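Local coordinates for protein galactan 1,3-beta-galactosidase (Phanerochaete chrysosporium, PDB 7BYS) that probably releases galactose from the ends of beta-1,3-galactan chains as a family 43 glycoside hydrolase, and carries a calcium-containing carbohydrate-binding module, at residues R82-F87 / R136-F141; S29-F34 / S54-W59; L357-G362 / V391-P396. All blocks are in the same frame, centred on the assembly; numbering follows the deposited sequence.

Contact 1 of 3, residues R82-F87 / R136-F141; sequences RPKVIF and RDESIF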
loop_
_atom_site.group_PDB
_atom_site.type_symbol
_atom_site.label_atom_id
_atom_site.label_comp_id
_atom_site.label_asym_id
_atom_site.label_seq_id
_atom_site.Cartn_x
_atom_site.Cartn_y
_atom_site.Cartn_z
ATOM N N ARG A 82 -6.447 -8.446 6.283
ATOM C CA ARG A 82 -7.181 -7.843 5.180
ATOM C C ARG A 82 -8.681 -7.661 5.462
ATOM O O ARG A 82 -9.520 -8.123 4.701
ATOM C CB ARG A 82 -6.949 -8.606 3.882
ATOM C CG ARG A 82 -5.479 -8.567 3.449
ATOM C CD ARG A 82 -5.205 -9.382 2.186
ATOM N NE ARG A 82 -3.775 -9.357 1.857
ATOM C CZ ARG A 82 -3.150 -8.348 1.256
ATOM N NH1 ARG A 82 -3.810 -7.270 0.854
ATOM N NH2 ARG A 82 -1.845 -8.440 1.027
ATOM N N PRO A 83 -9.032 -6.980 6.558
ATOM C CA PRO A 83 -10.450 -6.749 6.843
ATOM C C PRO A 83 -11.102 -5.912 5.748
ATOM O O PRO A 83 -10.467 -5.071 5.112
ATOM C CB PRO A 83 -10.417 -5.978 8.165
ATOM C CG PRO A 83 -9.104 -5.217 8.100
ATOM C CD PRO A 83 -8.154 -6.187 7.443
ATOM N N LYS A 84 -12.392 -6.158 5.537
ATOM C CA LYS A 84 -13.200 -5.444 4.551
ATOM C C LYS A 84 -14.578 -5.296 5.180
ATOM O O LYS A 84 -15.030 -6.205 5.876
ATOM C CB LYS A 84 -13.322 -6.270 3.244
ATOM C CG LYS A 84 -11.983 -6.659 2.591
ATOM C CD LYS A 84 -11.292 -5.480 1.924
ATOM C CE LYS A 84 -9.842 -5.838 1.597
ATOM N NZ LYS A 84 -8.890 -5.508 2.727
ATOM N N VAL A 85 -15.227 -4.147 4.991
ATOM C CA VAL A 85 -16.534 -3.892 5.595
ATOM C C VAL A 85 -17.471 -3.314 4.546
ATOM O O VAL A 85 -17.111 -2.371 3.829
ATOM C CB VAL A 85 -16.446 -2.937 6.802
ATOM C CG1 VAL A 85 -17.838 -2.727 7.408
ATOM C CG2 VAL A 85 -15.497 -3.473 7.866
ATOM N N ILE A 86 -18.667 -3.893 4.451
ATOM C CA ILE A 86 -19.729 -3.362 3.605
ATOM C C ILE A 86 -21.016 -3.240 4.415
ATOM O O ILE A 86 -21.230 -3.961 5.395
ATOM C CB ILE A 86 -19.954 -4.196 2.322
ATOM C CG1 ILE A 86 -20.272 -5.650 2.658
ATOM C CG2 ILE A 86 -18.748 -4.092 1.380
ATOM C CD1 ILE A 86 -20.615 -6.476 1.428
ATOM N N PHE A 87 -21.884 -2.321 3.997
ATOM C CA PHE A 87 -23.147 -2.083 4.689
ATOM C C PHE A 87 -24.265 -2.859 4.010
ATOM O O PHE A 87 -24.448 -2.763 2.790
ATOM C CB PHE A 87 -23.486 -0.594 4.703
ATOM C CG PHE A 87 -24.779 -0.268 5.408
ATOM C CD1 PHE A 87 -24.895 -0.418 6.784
ATOM C CD2 PHE A 87 -25.875 0.187 4.691
ATOM C CE1 PHE A 87 -26.090 -0.105 7.437
ATOM C CE2 PHE A 87 -27.068 0.497 5.338
ATOM C CZ PHE A 87 -27.166 0.357 6.705
ATOM N N ARG A 136 -7.507 -17.685 1.496
ATOM C CA ARG A 136 -6.422 -16.992 2.177
ATOM C C ARG A 136 -6.563 -15.489 1.945
ATOM O O ARG A 136 -7.501 -14.893 2.479
ATOM C CB ARG A 136 -5.058 -17.599 1.830
ATOM C CG ARG A 136 -4.866 -18.941 2.517
ATOM C CD ARG A 136 -3.509 -19.561 2.213
ATOM N NE ARG A 136 -3.310 -20.815 2.936
ATOM C CZ ARG A 136 -3.756 -21.999 2.527
ATOM N NH1 ARG A 136 -4.456 -22.119 1.408
ATOM N NH2 ARG A 136 -3.520 -23.078 3.266
ATOM N N ASP A 137 -5.707 -14.854 1.142
ATOM C CA ASP A 137 -5.946 -13.443 0.836
ATOM C C ASP A 137 -7.335 -13.300 0.226
ATOM O O ASP A 137 -7.744 -14.105 -0.618
ATOM C CB ASP A 137 -4.955 -12.946 -0.215
ATOM C CG ASP A 137 -3.607 -12.562 0.352
ATOM O OD1 ASP A 137 -3.313 -12.860 1.519
ATOM O OD2 ASP A 137 -2.821 -11.988 -0.418
ATOM N N GLU A 138 -8.065 -12.276 0.654
ATOM C CA GLU A 138 -9.426 -12.088 0.173
ATOM C C GLU A 138 -9.743 -10.606 0.088
ATOM O O GLU A 138 -9.045 -9.762 0.659
ATOM C CB GLU A 138 -10.464 -12.822 1.044
ATOM C CG GLU A 138 -10.371 -12.585 2.555
ATOM C CD GLU A 138 -10.522 -11.126 2.972
ATOM O OE1 GLU A 138 -9.658 -10.652 3.721
ATOM O OE2 GLU A 138 -11.483 -10.439 2.539
ATOM N N SER A 139 -10.826 -10.305 -0.619
ATOM C CA SER A 139 -11.476 -9.016 -0.495
ATOM C C SER A 139 -12.977 -9.230 -0.641
ATOM O O SER A 139 -13.441 -10.324 -0.987
ATOM C CB SER A 139 -10.919 -8.020 -1.519
ATOM O OG SER A 139 -11.507 -6.739 -1.370
ATOM N N ILE A 140 -13.732 -8.164 -0.401
ATOM C CA ILE A 140 -15.180 -8.154 -0.587
ATOM C C ILE A 140 -15.480 -7.027 -1.555
ATOM O O ILE A 140 -15.019 -5.899 -1.354
ATOM C CB ILE A 140 -15.919 -7.911 0.745
ATOM C CG1 ILE A 140 -15.625 -9.026 1.752
ATOM C CG2 ILE A 140 -17.432 -7.736 0.511
ATOM C CD1 ILE A 140 -16.205 -10.350 1.366
ATOM N N PHE A 141 -16.235 -7.327 -2.608
ATOM C CA PHE A 141 -16.691 -6.317 -3.552
ATOM C C PHE A 141 -18.209 -6.220 -3.477
ATOM O O PHE A 141 -18.907 -7.237 -3.552
ATOM C CB PHE A 141 -16.266 -6.670 -4.987
ATOM C CG PHE A 141 -16.871 -5.758 -6.010
ATOM C CD1 PHE A 141 -16.434 -4.444 -6.124
ATOM C CD2 PHE A 141 -17.936 -6.180 -6.796
ATOM C CE1 PHE A 141 -17.018 -3.575 -7.022
ATOM C CE2 PHE A 141 -18.531 -5.309 -7.706
ATOM C CZ PHE A 141 -18.070 -4.007 -7.820
#

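Contact 2 of 3, residues S29-F34 / S54-W59; sequences STFYWF and SDLVNW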
loop_
_atom_site.group_PDB
_atom_site.type_symbol
_atom_site.label_atom_id
_atom_site.label_comp_id
_atom_site.label_asym_id
_atom_site.label_seq_id
_atom_site.Cartn_x
_atom_site.Cartn_y
_atom_site.Cartn_z
ATOM N N SER A 29 -20.733 11.022 3.669
ATOM C CA SER A 29 -19.520 11.723 3.279
ATOM C C SER A 29 -18.313 11.336 4.130
ATOM O O SER A 29 -17.246 11.935 3.974
ATOM C CB SER A 29 -19.745 13.235 3.329
ATOM O OG SER A 29 -20.127 13.626 4.636
ATOM N N THR A 30 -18.456 10.361 5.028
ATOM C CA THR A 30 -17.369 9.948 5.908
ATOM C C THR A 30 -16.742 8.660 5.395
ATOM O O THR A 30 -17.443 7.721 5.013
ATOM C CB THR A 30 -17.870 9.732 7.341
ATOM O OG1 THR A 30 -18.463 10.942 7.826
ATOM C CG2 THR A 30 -16.717 9.358 8.269
ATOM N N PHE A 31 -15.416 8.625 5.384
ATOM C CA PHE A 31 -14.673 7.441 4.986
ATOM C C PHE A 31 -14.112 6.750 6.221
ATOM O O PHE A 31 -13.678 7.413 7.173
ATOM C CB PHE A 31 -13.547 7.799 4.010
ATOM C CG PHE A 31 -14.049 8.195 2.646
ATOM C CD1 PHE A 31 -14.437 9.499 2.396
ATOM C CD2 PHE A 31 -14.182 7.252 1.635
ATOM C CE1 PHE A 31 -14.916 9.867 1.148
ATOM C CE2 PHE A 31 -14.658 7.614 0.379
ATOM C CZ PHE A 31 -15.033 8.912 0.142
ATOM N N TYR A 32 -14.127 5.418 6.190
ATOM C CA TYR A 32 -13.659 4.555 7.266
ATOM C C TYR A 32 -12.553 3.674 6.714
ATOM O O TYR A 32 -12.745 2.994 5.701
ATOM C CB TYR A 32 -14.808 3.695 7.826
ATOM C CG TYR A 32 -15.872 4.526 8.487
ATOM C CD1 TYR A 32 -16.826 5.206 7.728
ATOM C CD2 TYR A 32 -15.907 4.661 9.866
ATOM C CE1 TYR A 32 -17.790 6.003 8.339
ATOM C CE2 TYR A 32 -16.870 5.454 10.478
ATOM C CZ TYR A 32 -17.795 6.119 9.709
ATOM O OH TYR A 32 -18.750 6.906 10.323
ATOM N N TRP A 33 -11.399 3.711 7.361
ATOM C CA TRP A 33 -10.256 2.883 7.005
ATOM C C TRP A 33 -10.093 1.843 8.104
ATOM O O TRP A 33 -9.799 2.190 9.252
ATOM C CB TRP A 33 -9.030 3.787 6.858
ATOM C CG TRP A 33 -7.745 3.096 6.485
ATOM C CD1 TRP A 33 -7.538 1.758 6.279
ATOM C CD2 TRP A 33 -6.474 3.736 6.281
ATOM N NE1 TRP A 33 -6.213 1.533 5.962
ATOM C CE2 TRP A 33 -5.539 2.728 5.964
ATOM C CE3 TRP A 33 -6.033 5.067 6.358
ATOM C CZ2 TRP A 33 -4.194 3.011 5.700
ATOM C CZ3 TRP A 33 -4.702 5.346 6.103
ATOM C CH2 TRP A 33 -3.793 4.327 5.782
ATOM N N PHE A 34 -10.340 0.580 7.759
ATOM C CA PHE A 34 -10.114 -0.552 8.639
ATOM C C PHE A 34 -8.818 -1.234 8.242
ATOM O O PHE A 34 -8.486 -1.311 7.061
ATOM C CB PHE A 34 -11.237 -1.581 8.496
ATOM C CG PHE A 34 -12.594 -1.038 8.798
ATOM C CD1 PHE A 34 -13.367 -0.468 7.803
ATOM C CD2 PHE A 34 -13.100 -1.103 10.079
ATOM C CE1 PHE A 34 -14.630 0.044 8.083
ATOM C CE2 PHE A 34 -14.361 -0.587 10.363
ATOM C CZ PHE A 34 -15.120 -0.014 9.371
ATOM N N SER A 54 -12.951 12.745 6.352
ATOM C CA SER A 54 -13.772 13.286 5.281
ATOM C C SER A 54 -12.980 13.606 4.022
ATOM O O SER A 54 -13.591 13.888 2.982
ATOM C CB SER A 54 -14.492 14.544 5.759
ATOM O OG SER A 54 -13.554 15.584 5.972
ATOM N N ASP A 55 -11.643 13.556 4.085
ATOM C CA ASP A 55 -10.802 13.985 2.976
ATOM C C ASP A 55 -9.780 12.950 2.520
ATOM O O ASP A 55 -9.029 13.234 1.582
ATOM C CB ASP A 55 -10.083 15.308 3.296
ATOM C CG ASP A 55 -9.198 15.230 4.537
ATOM O OD1 ASP A 55 -8.832 14.118 4.970
ATOM O OD2 ASP A 55 -8.856 16.305 5.081
ATOM N N LEU A 56 -9.741 11.767 3.140
ATOM C CA LEU A 56 -8.819 10.666 2.837
ATOM C C LEU A 56 -7.387 10.917 3.291
ATOM O O LEU A 56 -6.494 10.110 2.958
ATOM C CB LEU A 56 -8.834 10.247 1.361
ATOM C CG LEU A 56 -10.105 9.579 0.847
ATOM C CD1 LEU A 56 -9.906 9.180 -0.602
ATOM C CD2 LEU A 56 -10.480 8.361 1.706
ATOM N N VAL A 57 -7.114 11.996 4.032
ATOM C CA VAL A 57 -5.731 12.314 4.392
ATOM C C VAL A 57 -5.576 12.526 5.892
ATOM O O VAL A 57 -4.573 12.115 6.490
ATOM C CB VAL A 57 -5.210 13.520 3.590
ATOM C CG1 VAL A 57 -3.807 13.904 4.043
ATOM C CG2 VAL A 57 -5.218 13.195 2.108
ATOM N N ASN A 58 -6.571 13.152 6.512
ATOM C CA ASN A 58 -6.551 13.426 7.947
ATOM C C ASN A 58 -7.434 12.395 8.645
ATOM O O ASN A 58 -8.663 12.507 8.635
ATOM C CB ASN A 58 -7.004 14.853 8.222
ATOM C CG ASN A 58 -5.997 15.875 7.742
ATOM O OD1 ASN A 58 -4.946 16.062 8.359
ATOM N ND2 ASN A 58 -6.301 16.533 6.628
ATOM N N TRP A 59 -6.798 11.410 9.276
ATOM C CA TRP A 59 -7.470 10.226 9.792
ATOM C C TRP A 59 -7.521 10.289 11.308
ATOM O O TRP A 59 -6.490 10.500 11.961
ATOM C CB TRP A 59 -6.738 8.956 9.344
ATOM C CG TRP A 59 -6.844 8.717 7.870
ATOM C CD1 TRP A 59 -5.903 8.976 6.915
ATOM C CD2 TRP A 59 -7.972 8.160 7.184
ATOM N NE1 TRP A 59 -6.378 8.621 5.673
ATOM C CE2 TRP A 59 -7.651 8.127 5.805
ATOM C CE3 TRP A 59 -9.228 7.702 7.600
ATOM C CZ2 TRP A 59 -8.539 7.631 4.842
ATOM C CZ3 TRP A 59 -10.115 7.214 6.640
ATOM C CH2 TRP A 59 -9.763 7.185 5.277
HETATM O O HOH W 1 -16.258 13.578 2.337
#

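Contact 3 of 3, residues L357-G362 / V391-P396; sequences LYFANG and VVISVP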
loop_
_atom_site.group_PDB
_atom_site.type_symbol
_atom_site.label_atom_id
_atom_site.label_comp_id
_atom_site.label_asym_id
_atom_site.label_seq_id
_atom_site.Cartn_x
_atom_site.Cartn_y
_atom_site.Cartn_z
ATOM N N LEU A 357 13.993 10.730 -2.545
ATOM C CA LEU A 357 15.329 10.209 -2.813
ATOM C C LEU A 357 15.193 9.007 -3.742
ATOM O O LEU A 357 14.595 7.994 -3.363
ATOM C CB LEU A 357 16.029 9.811 -1.514
ATOM C CG LEU A 357 15.972 10.780 -0.332
ATOM C CD1 LEU A 357 16.752 10.211 0.855
ATOM C CD2 LEU A 357 16.486 12.148 -0.723
ATOM N N TYR A 358 15.722 9.134 -4.960
ATOM C CA TYR A 358 15.703 8.054 -5.944
ATOM C C TYR A 358 17.016 7.289 -5.844
ATOM O O TYR A 358 18.097 7.868 -6.008
ATOM C CB TYR A 358 15.507 8.610 -7.351
ATOM C CG TYR A 358 14.091 9.038 -7.628
ATOM C CD1 TYR A 358 13.542 10.169 -7.022
ATOM C CD2 TYR A 358 13.298 8.307 -8.501
ATOM C CE1 TYR A 358 12.219 10.538 -7.267
ATOM C CE2 TYR A 358 11.988 8.675 -8.756
ATOM C CZ TYR A 358 11.463 9.780 -8.130
ATOM O OH TYR A 358 10.155 10.121 -8.403
ATOM N N PHE A 359 16.933 5.994 -5.568
ATOM C CA PHE A 359 18.121 5.204 -5.279
ATOM C C PHE A 359 17.932 3.799 -5.842
ATOM O O PHE A 359 16.811 3.368 -6.132
ATOM C CB PHE A 359 18.344 5.112 -3.759
ATOM C CG PHE A 359 17.262 4.339 -3.065
ATOM C CD1 PHE A 359 17.369 2.965 -2.912
ATOM C CD2 PHE A 359 16.099 4.977 -2.649
ATOM C CE1 PHE A 359 16.354 2.245 -2.319
ATOM C CE2 PHE A 359 15.079 4.263 -2.050
ATOM C CZ PHE A 359 15.206 2.893 -1.889
ATOM N N ALA A 360 19.036 3.075 -5.978
ATOM C CA ALA A 360 19.010 1.654 -6.291
ATOM C C ALA A 360 19.699 0.907 -5.162
ATOM O O ALA A 360 20.755 1.328 -4.685
ATOM C CB ALA A 360 19.727 1.371 -7.619
ATOM N N ASN A 361 19.100 -0.191 -4.721
ATOM C CA ASN A 361 19.678 -1.013 -3.657
ATOM C C ASN A 361 19.521 -2.464 -4.096
ATOM O O ASN A 361 18.441 -3.046 -3.950
ATOM C CB ASN A 361 18.978 -0.751 -2.331
ATOM C CG ASN A 361 19.408 -1.708 -1.232
ATOM O OD1 ASN A 361 20.389 -2.446 -1.368
ATOM N ND2 ASN A 361 18.675 -1.699 -0.132
ATOM N N GLY A 362 20.598 -3.048 -4.618
ATOM C CA GLY A 362 20.531 -4.414 -5.093
ATOM C C GLY A 362 20.661 -5.491 -4.042
ATOM O O GLY A 362 20.700 -6.676 -4.396
ATOM N N VAL A 391 17.732 -1.003 -10.659
ATOM C CA VAL A 391 16.314 -0.686 -10.498
ATOM C C VAL A 391 16.205 0.412 -9.451
ATOM O O VAL A 391 16.641 0.229 -8.309
ATOM C CB VAL A 391 15.514 -1.920 -10.053
ATOM C CG1 VAL A 391 14.042 -1.566 -9.899
ATOM C CG2 VAL A 391 15.714 -3.072 -11.038
ATOM N N VAL A 392 15.584 1.527 -9.820
ATOM C CA VAL A 392 15.477 2.703 -8.959
ATOM C C VAL A 392 14.047 2.805 -8.438
ATOM O O VAL A 392 13.082 2.657 -9.205
ATOM C CB VAL A 392 15.897 3.973 -9.716
ATOM C CG1 VAL A 392 15.544 5.244 -8.915
ATOM C CG2 VAL A 392 17.390 3.902 -10.019
ATOM N N ILE A 393 13.908 3.018 -7.129
ATOM C CA ILE A 393 12.659 3.455 -6.525
ATOM C C ILE A 393 12.953 4.692 -5.688
ATOM O O ILE A 393 14.103 5.096 -5.550
ATOM C CB ILE A 393 11.970 2.351 -5.696
ATOM C CG1 ILE A 393 12.848 1.933 -4.514
ATOM C CG2 ILE A 393 11.581 1.146 -6.585
ATOM C CD1 ILE A 393 12.158 1.008 -3.504
ATOM N N SER A 394 11.913 5.296 -5.121
ATOM C CA SER A 394 12.110 6.494 -4.315
ATOM C C SER A 394 11.478 6.347 -2.941
ATOM O O SER A 394 10.460 5.669 -2.777
ATOM C CB SER A 394 11.579 7.750 -5.021
ATOM O OG SER A 394 10.158 7.717 -5.080
ATOM N N VAL A 395 12.090 7.011 -1.961
ATOM C CA VAL A 395 11.512 7.139 -0.626
ATOM C C VAL A 395 11.550 8.601 -0.205
ATOM O O VAL A 395 12.467 9.335 -0.605
ATOM C CB VAL A 395 12.229 6.259 0.415
ATOM C CG1 VAL A 395 12.016 4.781 0.126
ATOM C CG2 VAL A 395 13.719 6.602 0.494
ATOM N N PRO A 396 10.610 9.051 0.616
ATOM C CA PRO A 396 10.516 10.481 0.932
ATOM C C PRO A 396 11.110 10.836 2.281
ATOM O O PRO A 396 11.125 10.025 3.221
ATOM C CB PRO A 396 9.005 10.710 0.963
ATOM C CG PRO A 396 8.484 9.425 1.554
ATOM C CD PRO A 396 9.370 8.331 0.975
#

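Contact 1 of 3, residues R82-F87 / R136-F141
Ile86 and Ile140 make the close-packed end of this buried contact, with methyl CD1 of Ile86 only 3.5 Å from CG2 of Ile140. The two side chains meet at about a right angle. Branched hydrocarbon suits the spot, because the strand axes come no nearer than 6.7 Å and side chains must fill the space between them.

Lys84, in the middle, touches the other strand with its aliphatic part. Its CB lies 3.9 Å from CG1 of Ile140, while CD and CE pass the hydroxyl of Ser139. Two bends in the chain bring the ammonium group back toward its own strand; NZ is held chiefly by Ala22 O, and also bonds Pro83 O at 2.9 Å from above the carbonyl plane. Glu138 runs past Lys84 in the opposite direction and sets OE1 2.7 Å from Arg82 O. Its other oxygen, OE2, is buried without a partner.

The Arg82–Asp137 end is looser. NE of Arg82 stands 3.5 Å from OD1 of Asp137, a long salt bridge, and the guanidinium and carboxylate planes are turned 55° apart. Each group has a firmer partner: Asn243 O accepts from Arg82 NH1, and Ala188 N donates to Asp137 OD2. Both residues bind galactose when the sugar is present, so the polar end faces the substrate site and the hydrocarbon end leads away from it. Two nearly parallel strands (12°), each the first of its own four-stranded antiparallel sheet and packed through side chains, are the hallmark of adjacent innermost blade strands in the five-bladed beta-propeller of family 43 glycoside hydrolases.

Contact 2 of 3, residues S29-F34 / S54-W59
The turn that joins strands 48-53 and 60-61, the outer pair of a propeller blade, folds against strand 30-36 of the same blade, and Trp59 from the turn meets Trp33 of the strand in a T-shaped pair. Trp33 supplies the edge and Trp59 the face: CE3 of Trp33 is 3.5 Å from CE2 of Trp59, and the planes stand 72° apart. CG of Trp33, anti to its backbone N (chi1 -180°), carries the indole to Trp59, where its six-membered ring is turned edge-on over the five-membered ring. CB of Trp33 adds a CH-pi contact, 3.9 Å from the centroid of the six-membered ring of Trp59. A large flat ring suits position 59, since one indole can receive both an aromatic edge and a methylene. CH2 of Trp59 also reaches CB of Phe31, at 4.0 Å.

Leu56 extends the apolar surface less certainly, for it was modelled in two conformers. In one of them CD2 of Leu56 lies over a face of the Phe31 ring, 4.1 Å from the centroid.

The turn is shaped from within by Asp55. Its OD1 accepts from the backbone N of Val57 at 2.9 Å, an Asx turn, and also from Asn58 N, while OD2 of Asp55 accepts from ND2 of Asn58 at 3.0 Å. A short acidic side chain can serve all three donors at once. Trp59 NE1 makes a weak bond to Leu56 O.

Trp272 and Tyr270 also meet the Trp33 ring and continue the aromatic cluster. The chemistry thus divides: polar bonds inside the turn fix its shape, whereas aromatic and CH-pi contacts, which depend on ring orientation, dock it on the strand.

Contact 3 of 3, residues L357-G362 / V391-P396
Four backbone hydrogen bonds join Leu357 with Val395 and Phe359 with Ile393 as antiparallel hydrogen-bonded pairs. The straightest runs from Leu357 N to Val395 O, 2.8 Å long with 176° at the hydrogen.

Among CH-pi contacts, CB of Ser394 sits almost exactly over the centre of the Tyr358 ring, 3.5 Å from its centroid; a small residue suits this place because the ring lies so close. The two hydroxyls share an outside partner, Asp288, which takes Tyr358 OH on OD2 and Ser394 OG on OD1. An alanine in place of Tyr358 would probably leave Ser394 uncovered and Asp288 with one bond fewer.

Apolar packing occupies the other face of the sheet. The Phe359 ring lies alongside Ile393, CZ to CG1 3.7 Å, and crosses Val395, CE2 to CG2 3.7 Å; beta-branched residues suit both strand positions. On the tyrosine side, CG1 of Val392 comes to the ring edge.

Strand 352-360 runs between strands 392-402 and 420-426, and Lys423 of strand 420-426 makes a cation-pi contact with Tyr358. Leu357 and Val395 press on Val381 of strand 379-383 in the second sheet, closing the beta-sandwich of the carbohydrate-binding module.

In the fold
Contacts 1 and 2 share the catalytic propeller, their centres 18 Å apart, and touch directly: Val85 CG2 lies 3.6 Å from Phe34 CE1, so neighbouring blades pack through residues of both. Contact 1 belongs to the galactose site, with the Arg82 side chain about 3 Å from that of Gln242; contact 2 lies farther from it, the Trp33 and Arg82 side chains being about 10 Å apart. Contact 3 lies in the binding module across the chain's centre, its nearest atoms about 17 Å from contact 1 and about 13 Å from contact 2. There Asn361 comes about 4 Å from the galactose-binding Arg367, side chain to side chain, and the Tyr358 side chain lies about 8 Å from the calcium ion.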